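PDB 6K4E: putative serine phosphatase from Pseudomonas aeruginosa, which probably acts as a magnesium-dependent PP2C-type protein phosphatase in the SiaABC threonine phosphorylation pathway, which controls biofilm formation in response to carbon availability. Local coordinates for residues A121-L126 and T169-G174; H133-V138 and A144-E149; V176-D179 and Q184-F187. All coordinates share one frame; numbering follows the deposited sequence.

Contact 1. Residues A121-L126 and T169-G174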
ATOM      1  N   ALA B 121      -5.673   5.861  -2.340  1.00 38.65           N
ATOM      2  CA  ALA B 121      -4.226   5.907  -2.099  1.00 37.85           C
ATOM      3  C   ALA B 121      -3.682   4.629  -1.468  1.00 40.61           C
ATOM      4  O   ALA B 121      -2.582   4.220  -1.819  1.00 39.75           O
ATOM      5  CB  ALA B 121      -3.859   7.119  -1.272  1.00 38.75           C
ATOM      6  N   LEU B 122      -4.458   3.965  -0.595  1.00 36.72           N
ATOM      7  CA  LEU B 122      -4.077   2.680   0.003  1.00 36.84           C
ATOM      8  C   LEU B 122      -3.970   1.589  -1.067  1.00 40.21           C
ATOM      9  O   LEU B 122      -3.036   0.781  -1.053  1.00 38.65           O
ATOM     10  CB  LEU B 122      -5.077   2.238   1.102  1.00 37.01           C
ATOM     11  CG  LEU B 122      -5.119   3.034   2.398  1.00 41.72           C
ATOM     12  CD1 LEU B 122      -6.109   2.396   3.385  1.00 42.58           C
ATOM     13  CD2 LEU B 122      -3.747   3.121   3.051  1.00 43.60           C
ATOM     14  N   MET B 123      -4.942   1.572  -1.995  1.00 37.43           N
ATOM     15  CA  MET B 123      -5.027   0.644  -3.121  1.00 36.67           C
ATOM     16  C   MET B 123      -3.815   0.801  -4.053  1.00 38.58           C
ATOM     17  O   MET B 123      -3.281  -0.186  -4.533  1.00 38.59           O
ATOM     18  CB  MET B 123      -6.341   0.883  -3.891  1.00 39.36           C
ATOM     19  CG  MET B 123      -7.596   0.379  -3.164  1.00 46.28           C
ATOM     20  SD  MET B 123      -7.586  -1.407  -2.799  1.00 53.43           S
ATOM     21  CE  MET B 123      -7.740  -2.042  -4.392  1.00 51.05           C
ATOM     22  N   THR B 124      -3.395   2.043  -4.276  1.00 33.72           N
ATOM     23  CA  THR B 124      -2.288   2.505  -5.102  1.00 33.52           C
ATOM     24  C   THR B 124      -0.949   1.895  -4.589  1.00 38.46           C
ATOM     25  O   THR B 124      -0.103   1.503  -5.398  1.00 39.32           O
ATOM     26  CB  THR B 124      -2.419   4.049  -5.128  1.00 36.29           C
ATOM     27  OG1 THR B 124      -2.577   4.544  -6.437  1.00 42.72           O
ATOM     28  CG2 THR B 124      -1.358   4.757  -4.432  1.00 20.20           C
ATOM     29  N   MET B 125      -0.778   1.771  -3.261  1.00 35.84           N
ATOM     30  CA  MET B 125       0.436   1.190  -2.648  1.00 35.65           C
ATOM     31  C   MET B 125       0.458  -0.316  -2.936  1.00 40.45           C
ATOM     32  O   MET B 125       1.456  -0.834  -3.423  1.00 40.44           O
ATOM     33  CB  MET B 125       0.516   1.444  -1.122  1.00 37.85           C
ATOM     34  CG  MET B 125       0.445   2.890  -0.702  1.00 41.43           C
ATOM     35  SD  MET B 125       1.917   3.824  -1.220  1.00 46.65           S
ATOM     36  CE  MET B 125       1.159   5.063  -2.166  1.00 41.05           C
ATOM     37  N   LEU B 126      -0.659  -0.988  -2.693  1.00 37.64           N
ATOM     38  CA  LEU B 126      -0.816  -2.417  -2.944  1.00 38.24           C
ATOM     39  C   LEU B 126      -0.608  -2.735  -4.418  1.00 44.43           C
ATOM     40  O   LEU B 126       0.185  -3.628  -4.728  1.00 46.33           O
ATOM     41  CB  LEU B 126      -2.191  -2.903  -2.468  1.00 38.55           C
ATOM     42  CG  LEU B 126      -2.426  -2.894  -0.960  1.00 43.20           C
ATOM     43  CD1 LEU B 126      -3.894  -3.192  -0.640  1.00 43.93           C
ATOM     44  CD2 LEU B 126      -1.530  -3.918  -0.258  1.00 45.69           C
ATOM     45  N   THR B 169     -12.561  -3.314  -4.536  1.00 64.36           N
ATOM     46  CA  THR B 169     -11.121  -3.564  -4.678  1.00 62.58           C
ATOM     47  C   THR B 169     -10.662  -3.722  -6.127  1.00 62.61           C
ATOM     48  O   THR B 169      -9.498  -4.071  -6.376  1.00 61.79           O
ATOM     49  CB  THR B 169     -10.706  -4.802  -3.857  1.00 73.36           C
ATOM     50  OG1 THR B 169     -11.366  -5.960  -4.377  1.00 73.08           O
ATOM     51  CG2 THR B 169     -10.966  -4.645  -2.368  1.00 73.44           C
ATOM     52  N   ASN B 170     -11.579  -3.513  -7.074  1.00 56.78           N
ATOM     53  CA  ASN B 170     -11.286  -3.596  -8.492  1.00 55.90           C
ATOM     54  C   ASN B 170     -10.486  -2.354  -8.974  1.00 59.95           C
ATOM     55  O   ASN B 170     -10.429  -1.327  -8.287  1.00 59.75           O
ATOM     56  CB  ASN B 170     -12.562  -3.820  -9.294  1.00 56.75           C
ATOM     57  CG  ASN B 170     -13.583  -2.706  -9.240  1.00 90.41           C
ATOM     58  OD1 ASN B 170     -13.653  -1.916  -8.293  1.00 83.83           O
ATOM     59  ND2 ASN B 170     -14.433  -2.640 -10.250  1.00 85.14           N
ATOM     60  N   MET B 171      -9.796  -2.496 -10.102  1.00 54.24           N
ATOM     61  CA  MET B 171      -8.984  -1.429 -10.664  1.00 51.83           C
ATOM     62  C   MET B 171      -8.917  -1.476 -12.163  1.00 50.40           C
ATOM     63  O   MET B 171      -8.982  -2.546 -12.765  1.00 47.57           O
ATOM     64  CB  MET B 171      -7.577  -1.391 -10.047  1.00 54.30           C
ATOM     65  CG  MET B 171      -6.710  -2.590 -10.365  1.00 59.25           C
ATOM     66  SD  MET B 171      -5.079  -2.571  -9.584  1.00 64.00           S
ATOM     67  CE  MET B 171      -5.572  -2.535  -7.914  1.00 62.03           C
ATOM     68  N   ASP B 172      -8.826  -0.292 -12.761  1.00 45.45           N
ATOM     69  CA  ASP B 172      -8.662  -0.127 -14.189  1.00 44.82           C
ATOM     70  C   ASP B 172      -7.178   0.040 -14.412  1.00 47.52           C
ATOM     71  O   ASP B 172      -6.505   0.570 -13.540  1.00 48.71           O
ATOM     72  CB  ASP B 172      -9.390   1.132 -14.663  1.00 46.28           C
ATOM     73  CG  ASP B 172     -10.877   1.157 -14.368  1.00 55.27           C
ATOM     74  OD1 ASP B 172     -11.452   0.063 -14.138  1.00 53.32           O
ATOM     75  OD2 ASP B 172     -11.485   2.270 -14.453  1.00 64.92           O
ATOM     76  N   ALA B 173      -6.666  -0.430 -15.548  1.00 42.30           N
ATOM     77  CA  ALA B 173      -5.267  -0.295 -15.944  1.00 40.72           C
ATOM     78  C   ALA B 173      -5.085  -0.420 -17.433  1.00 43.14           C
ATOM     79  O   ALA B 173      -5.813  -1.151 -18.092  1.00 43.62           O
ATOM     80  CB  ALA B 173      -4.368  -1.289 -15.213  1.00 41.12           C
ATOM     81  N   GLY B 174      -4.154   0.357 -17.954  1.00 38.39           N
ATOM     82  CA  GLY B 174      -3.767   0.334 -19.352  1.00 38.63           C
ATOM     83  C   GLY B 174      -2.264   0.203 -19.329  1.00 44.38           C
ATOM     84  O   GLY B 174      -1.597   1.054 -18.744  1.00 43.21           O
TER
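The flat group met here is the carbonyl of Thr169, and the methyl of Met123 lies above the carbonyl plane, off the oxygen end and on the CA side. Met123 CE stands 3.3 Å from Thr169 O. The same methyl is 3.7 Å from Thr169 CA. Thr169 CB lies on the other side of that plane, 4.1 Å from Met123 CE. No hydrogen bond joins the two segments, and the contact is one of van der Waals packing. Met123 reaches the loop by folding twice: bends at chi2 (-59°) and chi3 (-69°) turn its SD–CE bond away from the direction of CB and CG and lay the methyl along the Thr169 backbone. Met171, the first residue of strand 171-179, meets this methyl tip to tip, with CE 4.2 Å from Met123 CE. Its CG lies between its own backbone N and carbonyl carbon (chi1 66°), and a final bend at SD turns CE toward helix 117-138. The two methionine side chains thus bridge the start of the strand and the helix. Both methionines also pack on Met154 of helix 143-157 and on Cys113, which contributes to a magnesium site; the side chain of Met171 is about 8 Å from a bound magnesium ion, so this cluster lies close to the metal centre. Asp172 pairs through its backbone with Asp112, which binds at two magnesium sites. Around the rest of helix segment 121-126, Gln65 of helix 49-67 packs on Thr124 and Met125, and Leu122 and Met125 meet the same residues of the second subunit, while strand 105-113 runs beside strand 171-179.

Contact 2. Residues H133-V138 and A144-E149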
ATOM      1  N   HIS B 133       5.864  -7.140  -8.553  1.00 47.31           N
ATOM      2  CA  HIS B 133       5.874  -8.605  -8.469  1.00 49.29           C
ATOM      3  C   HIS B 133       5.619  -9.195  -9.862  1.00 52.10           C
ATOM      4  O   HIS B 133       6.391 -10.031 -10.316  1.00 53.55           O
ATOM      5  CB  HIS B 133       4.817  -9.124  -7.469  1.00 51.56           C
ATOM      6  CG  HIS B 133       4.519 -10.584  -7.621  1.00 57.49           C
ATOM      7  ND1 HIS B 133       5.252 -11.547  -6.944  1.00 61.59           N
ATOM      8  CD2 HIS B 133       3.601 -11.204  -8.405  1.00 60.53           C
ATOM      9  CE1 HIS B 133       4.753 -12.715  -7.327  1.00 61.98           C
ATOM     10  NE2 HIS B 133       3.763 -12.560  -8.211  1.00 61.58           N
ATOM     11  N   ALA B 134       4.538  -8.754 -10.526  1.00 46.87           N
ATOM     12  CA  ALA B 134       4.134  -9.219 -11.853  1.00 45.91           C
ATOM     13  C   ALA B 134       5.239  -9.023 -12.898  1.00 48.77           C
ATOM     14  O   ALA B 134       5.535  -9.974 -13.618  1.00 49.12           O
ATOM     15  CB  ALA B 134       2.848  -8.533 -12.278  1.00 45.39           C
ATOM     16  N   ILE B 135       5.887  -7.824 -12.937  1.00 44.40           N
ATOM     17  CA  ILE B 135       6.995  -7.516 -13.865  1.00 44.76           C
ATOM     18  C   ILE B 135       8.154  -8.500 -13.628  1.00 51.67           C
ATOM     19  O   ILE B 135       8.740  -8.989 -14.585  1.00 52.52           O
ATOM     20  CB  ILE B 135       7.458  -6.025 -13.800  1.00 46.61           C
ATOM     21  CG1 ILE B 135       6.342  -5.068 -14.230  1.00 44.33           C
ATOM     22  CG2 ILE B 135       8.753  -5.781 -14.641  1.00 48.16           C
ATOM     23  CD1 ILE B 135       6.655  -3.526 -13.916  1.00 50.53           C
ATOM     24  N   GLU B 136       8.450  -8.814 -12.359  1.00 49.77           N
ATOM     25  CA  GLU B 136       9.487  -9.766 -11.975  1.00 52.01           C
ATOM     26  C   GLU B 136       9.083 -11.215 -12.349  1.00 57.30           C
ATOM     27  O   GLU B 136       9.925 -11.965 -12.826  1.00 58.76           O
ATOM     28  CB  GLU B 136       9.782  -9.620 -10.477  1.00 54.04           C
ATOM     29  CG  GLU B 136      10.984 -10.397  -9.966  1.00 71.17           C
ATOM     30  CD  GLU B 136      11.384 -10.070  -8.534  1.00 99.51           C
ATOM     31  OE1 GLU B 136      11.405  -8.867  -8.182  1.00 88.14           O
ATOM     32  OE2 GLU B 136      11.665 -11.016  -7.760  1.00 99.05           O
ATOM     33  N   ALA B 137       7.803 -11.584 -12.178  1.00 53.78           N
ATOM     34  CA  ALA B 137       7.297 -12.924 -12.494  1.00 54.25           C
ATOM     35  C   ALA B 137       7.186 -13.209 -14.003  1.00 61.15           C
ATOM     36  O   ALA B 137       7.469 -14.338 -14.410  1.00 63.10           O
ATOM     37  CB  ALA B 137       5.943 -13.152 -11.828  1.00 54.13           C
ATOM     38  N   VAL B 138       6.743 -12.226 -14.834  1.00 55.85           N
ATOM     39  CA  VAL B 138       6.536 -12.510 -16.267  1.00 55.16           C
ATOM     40  C   VAL B 138       7.353 -11.631 -17.244  1.00 57.45           C
ATOM     41  O   VAL B 138       7.280 -11.851 -18.458  1.00 57.95           O
ATOM     42  CB  VAL B 138       5.030 -12.499 -16.654  1.00 58.44           C
ATOM     43  CG1 VAL B 138       4.260 -13.599 -15.933  1.00 59.25           C
ATOM     44  CG2 VAL B 138       4.385 -11.132 -16.440  1.00 56.69           C
ATOM     45  N   ALA B 144      -0.586  -8.121 -21.115  1.00 47.32           N
ATOM     46  CA  ALA B 144      -1.673  -9.025 -20.705  1.00 46.43           C
ATOM     47  C   ALA B 144      -1.247  -9.953 -19.577  1.00 49.19           C
ATOM     48  O   ALA B 144      -2.039 -10.132 -18.656  1.00 48.62           O
ATOM     49  CB  ALA B 144      -2.198  -9.825 -21.882  1.00 47.19           C
ATOM     50  N   ALA B 145      -0.007 -10.518 -19.623  1.00 46.34           N
ATOM     51  CA  ALA B 145       0.516 -11.395 -18.547  1.00 47.32           C
ATOM     52  C   ALA B 145       0.739 -10.625 -17.241  1.00 49.99           C
ATOM     53  O   ALA B 145       0.444 -11.154 -16.174  1.00 48.46           O
ATOM     54  CB  ALA B 145       1.806 -12.068 -18.975  1.00 48.91           C
ATOM     55  N   ILE B 146       1.219  -9.350 -17.345  1.00 45.99           N
ATOM     56  CA  ILE B 146       1.465  -8.457 -16.216  1.00 44.88           C
ATOM     57  C   ILE B 146       0.141  -8.182 -15.500  1.00 49.31           C
ATOM     58  O   ILE B 146       0.090  -8.250 -14.288  1.00 51.12           O
ATOM     59  CB  ILE B 146       2.226  -7.152 -16.655  1.00 46.97           C
ATOM     60  CG1 ILE B 146       3.642  -7.484 -17.202  1.00 48.26           C
ATOM     61  CG2 ILE B 146       2.361  -6.149 -15.483  1.00 44.58           C
ATOM     62  CD1 ILE B 146       4.247  -6.423 -18.089  1.00 51.80           C
ATOM     63  N   LEU B 147      -0.924  -7.892 -16.250  1.00 45.86           N
ATOM     64  CA  LEU B 147      -2.262  -7.607 -15.719  1.00 44.86           C
ATOM     65  C   LEU B 147      -2.875  -8.802 -15.012  1.00 50.94           C
ATOM     66  O   LEU B 147      -3.485  -8.619 -13.963  1.00 50.83           O
ATOM     67  CB  LEU B 147      -3.203  -7.076 -16.819  1.00 44.26           C
ATOM     68  CG  LEU B 147      -2.894  -5.697 -17.406  1.00 47.23           C
ATOM     69  CD1 LEU B 147      -3.945  -5.307 -18.384  1.00 47.22           C
ATOM     70  CD2 LEU B 147      -2.828  -4.635 -16.337  1.00 48.99           C
ATOM     71  N   GLY B 148      -2.682 -10.004 -15.578  1.00 49.26           N
ATOM     72  CA  GLY B 148      -3.155 -11.271 -15.026  1.00 49.43           C
ATOM     73  C   GLY B 148      -2.500 -11.556 -13.690  1.00 54.17           C
ATOM     74  O   GLY B 148      -3.184 -11.832 -12.702  1.00 52.50           O
ATOM     75  N   GLU B 149      -1.164 -11.427 -13.655  1.00 51.68           N
ATOM     76  CA  GLU B 149      -0.327 -11.607 -12.480  1.00 51.29           C
ATOM     77  C   GLU B 149      -0.597 -10.526 -11.422  1.00 52.49           C
ATOM     78  O   GLU B 149      -0.542 -10.852 -10.232  1.00 50.65           O
ATOM     79  CB  GLU B 149       1.157 -11.633 -12.878  1.00 53.18           C
ATOM     80  CG  GLU B 149       1.673 -13.008 -13.281  1.00 67.78           C
ATOM     81  CD  GLU B 149       1.616 -14.091 -12.213  1.00 85.68           C
ATOM     82  OE1 GLU B 149       1.963 -13.804 -11.044  1.00 75.57           O
ATOM     83  OE2 GLU B 149       1.232 -15.232 -12.554  1.00 81.67           O
TER
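Glu149 fits as a knob into a hole made by His133, Ala134, Ala137 and Val138, in a pair of consecutive helices, 117-138 and 143-157, joined by a short turn. The helices are part of the layer packed on one sheet of the PP2C-type alpha-beta sandwich. Their segment axes approach to 8.5 Å at an angle of 125°, well away from strictly antiparallel. Small residues permit the closeness: Ala134 CB presses against the partner backbone, 3.4 Å from Ile146 O and 3.6 Å from Glu149 CB. That Ile146 oxygen also receives a hydrogen bond from Thr150 OG1. At the end by the turn, Val138 is the opposing bump. Its CG2, placed between its own backbone N and carbonyl carbon, enters the notch beside Ala145 and lies 3.7 Å from Ala145 CB, with Ile146 CG1 on the inner side at 3.8 Å. Its other branch, CG1, runs against the aliphatic part of Glu149. Deeper, Ile146 CG2 rests against Ala134 CB and, more loosely, Ile135 CG1, while Ile135 and Ile146 share Leu107 of strand 105-113 beneath them. The bend of Glu149 at chi2 (-62°) brings its carboxylate to the His133 ring, the two planes 38° apart, with Glu149 OE1 at the ring edge, 3.6 Å from His133 NE2 without forming a hydrogen bond.

Contact 3. Residues V176-D179 and Q184-F187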
ATOM      1  N   VAL B 176       1.311  -0.743 -21.615  1.00 41.68           N
ATOM      2  CA  VAL B 176       1.880  -0.797 -22.954  1.00 40.47           C
ATOM      3  C   VAL B 176       3.355  -1.215 -22.936  1.00 45.53           C
ATOM      4  O   VAL B 176       4.158  -0.597 -22.237  1.00 45.87           O
ATOM      5  CB  VAL B 176       1.699   0.583 -23.648  1.00 41.98           C
ATOM      6  CG1 VAL B 176       2.400   0.634 -24.996  1.00 41.82           C
ATOM      7  CG2 VAL B 176       0.223   0.970 -23.798  1.00 41.05           C
ATOM      8  N   TRP B 177       3.721  -2.201 -23.761  1.00 41.83           N
ATOM      9  CA  TRP B 177       5.124  -2.527 -23.970  1.00 42.53           C
ATOM     10  C   TRP B 177       5.496  -1.908 -25.339  1.00 44.98           C
ATOM     11  O   TRP B 177       4.958  -2.321 -26.366  1.00 43.20           O
ATOM     12  CB  TRP B 177       5.416  -4.053 -23.931  1.00 42.51           C
ATOM     13  CG  TRP B 177       6.735  -4.398 -24.558  1.00 44.40           C
ATOM     14  CD1 TRP B 177       6.926  -4.997 -25.764  1.00 48.34           C
ATOM     15  CD2 TRP B 177       8.044  -4.066 -24.064  1.00 44.56           C
ATOM     16  NE1 TRP B 177       8.271  -5.116 -26.025  1.00 48.83           N
ATOM     17  CE2 TRP B 177       8.979  -4.519 -25.019  1.00 49.32           C
ATOM     18  CE3 TRP B 177       8.525  -3.488 -22.875  1.00 45.62           C
ATOM     19  CZ2 TRP B 177      10.360  -4.349 -24.857  1.00 48.95           C
ATOM     20  CZ3 TRP B 177       9.892  -3.349 -22.703  1.00 47.36           C
ATOM     21  CH2 TRP B 177      10.793  -3.769 -23.691  1.00 48.82           C
ATOM     22  N   VAL B 178       6.355  -0.876 -25.330  1.00 41.30           N
ATOM     23  CA  VAL B 178       6.845  -0.196 -26.535  1.00 40.23           C
ATOM     24  C   VAL B 178       8.129  -0.885 -26.927  1.00 44.88           C
ATOM     25  O   VAL B 178       9.140  -0.706 -26.258  1.00 45.04           O
ATOM     26  CB  VAL B 178       7.074   1.324 -26.312  1.00 42.31           C
ATOM     27  CG1 VAL B 178       7.660   2.007 -27.557  1.00 41.33           C
ATOM     28  CG2 VAL B 178       5.790   2.003 -25.870  1.00 41.19           C
ATOM     29  N   ASP B 179       8.082  -1.730 -27.943  1.00 42.44           N
ATOM     30  CA  ASP B 179       9.271  -2.449 -28.383  1.00 43.16           C
ATOM     31  C   ASP B 179       9.942  -1.633 -29.494  1.00 47.84           C
ATOM     32  O   ASP B 179       9.609  -1.787 -30.655  1.00 47.51           O
ATOM     33  CB  ASP B 179       8.883  -3.869 -28.833  1.00 44.58           C
ATOM     34  CG  ASP B 179      10.025  -4.822 -29.032  1.00 47.56           C
ATOM     35  OD1 ASP B 179      11.124  -4.363 -29.442  1.00 46.46           O
ATOM     36  OD2 ASP B 179       9.804  -6.035 -28.889  1.00 52.69           O
ATOM     37  N   GLN B 184       7.269  -2.263 -32.705  1.00 52.30           N
ATOM     38  CA  GLN B 184       5.888  -2.673 -32.479  1.00 50.82           C
ATOM     39  C   GLN B 184       5.517  -2.485 -31.033  1.00 49.91           C
ATOM     40  O   GLN B 184       6.365  -2.474 -30.151  1.00 49.15           O
ATOM     41  CB  GLN B 184       5.523  -4.066 -33.055  1.00 53.22           C
ATOM     42  CG  GLN B 184       5.880  -5.308 -32.277  1.00 51.42           C
ATOM     43  CD  GLN B 184       5.124  -6.489 -32.859  1.00 67.16           C
ATOM     44  OE1 GLN B 184       4.415  -7.222 -32.161  1.00 59.63           O
ATOM     45  NE2 GLN B 184       5.211  -6.673 -34.163  1.00 53.29           N
ATOM     46  N   LEU B 185       4.242  -2.240 -30.813  1.00 45.49           N
ATOM     47  CA  LEU B 185       3.687  -1.924 -29.507  1.00 44.19           C
ATOM     48  C   LEU B 185       2.704  -3.008 -29.097  1.00 47.70           C
ATOM     49  O   LEU B 185       1.957  -3.502 -29.941  1.00 45.44           O
ATOM     50  CB  LEU B 185       2.963  -0.576 -29.692  1.00 43.63           C
ATOM     51  CG  LEU B 185       2.361   0.133 -28.517  1.00 46.57           C
ATOM     52  CD1 LEU B 185       2.574   1.635 -28.653  1.00 45.81           C
ATOM     53  CD2 LEU B 185       0.865  -0.175 -28.405  1.00 45.94           C
ATOM     54  N   ALA B 186       2.708  -3.383 -27.798  1.00 44.31           N
ATOM     55  CA  ALA B 186       1.738  -4.344 -27.296  1.00 44.23           C
ATOM     56  C   ALA B 186       0.957  -3.625 -26.217  1.00 46.07           C
ATOM     57  O   ALA B 186       1.563  -3.001 -25.359  1.00 45.57           O
ATOM     58  CB  ALA B 186       2.442  -5.573 -26.730  1.00 45.83           C
ATOM     59  N   PHE B 187      -0.366  -3.645 -26.294  1.00 41.93           N
ATOM     60  CA  PHE B 187      -1.218  -2.987 -25.304  1.00 41.54           C
ATOM     61  C   PHE B 187      -2.239  -3.955 -24.722  1.00 46.40           C
ATOM     62  O   PHE B 187      -2.823  -4.751 -25.446  1.00 47.93           O
ATOM     63  CB  PHE B 187      -1.952  -1.755 -25.928  1.00 42.60           C
ATOM     64  CG  PHE B 187      -3.139  -1.256 -25.118  1.00 42.37           C
ATOM     65  CD1 PHE B 187      -2.953  -0.611 -23.893  1.00 43.76           C
ATOM     66  CD2 PHE B 187      -4.438  -1.489 -25.544  1.00 42.39           C
ATOM     67  CE1 PHE B 187      -4.055  -0.219 -23.116  1.00 42.97           C
ATOM     68  CE2 PHE B 187      -5.526  -1.079 -24.774  1.00 43.12           C
ATOM     69  CZ  PHE B 187      -5.329  -0.436 -23.583  1.00 40.51           C
TER
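Val176 and Phe187 face each other in a beta hairpin formed by strands 171-179 and 184-190, neighbours in one antiparallel sheet of the PP2C-type sandwich. With Val176 CG1 anti to its backbone N (chi1 174°), that branch runs to Leu185 CG at 3.6 Å, while CG2 diverges to the Phe187 ring edge, 3.5 Å from CD1. Leu185 also carries CG anti to its N, but its chi2 of 142° departs from a staggered form. Val176, Val178, Leu185 and Phe187 share one face, where Phe298 and Leu194 of the other sheet pack in the sandwich core. Trp177, Asp179, Gln184 and Ala186 occupy the other. Two pairs of backbone bonds close the hairpin, Trp177 with Ala186 and Asp179 with Gln184, the shortest from Trp177 N to Ala186 O at 2.8 Å. Asp179 OD1 accepts from Arg182 N within the turn. Asp179 N lies 3.8 Å above one face of the Trp177 indole, offset toward the rim, and Asp179 CG, anti to the backbone N (chi1 -167°), carries OD2 to the indole edge, in plane, where it takes a weak hydrogen bond of 3.4 Å from Trp177 NE1.

Contacts 1 and 3 lie on opposite ends of strand 171-179, their centres about 22 Å apart; they touch where Gly174 CA meets Phe187 CE1 at 3.8 Å. Contact 2 is about 15 Å from each and shares helix 117-138 with contact 1, which it meets through Ala173 CB and Leu147 CD2. Along the chain, contact 2 falls between the two segments of contact 1, and contact 3 follows both. They follow in chain order: helix 117-138, helix 143-157 and, after a partly unmodelled loop, the hairpin. Both helices pack on the sheet that holds the hairpin, with the magnesium ions near contact 1, and helix 117-138 meets the second subunit in contacts 1 and 2.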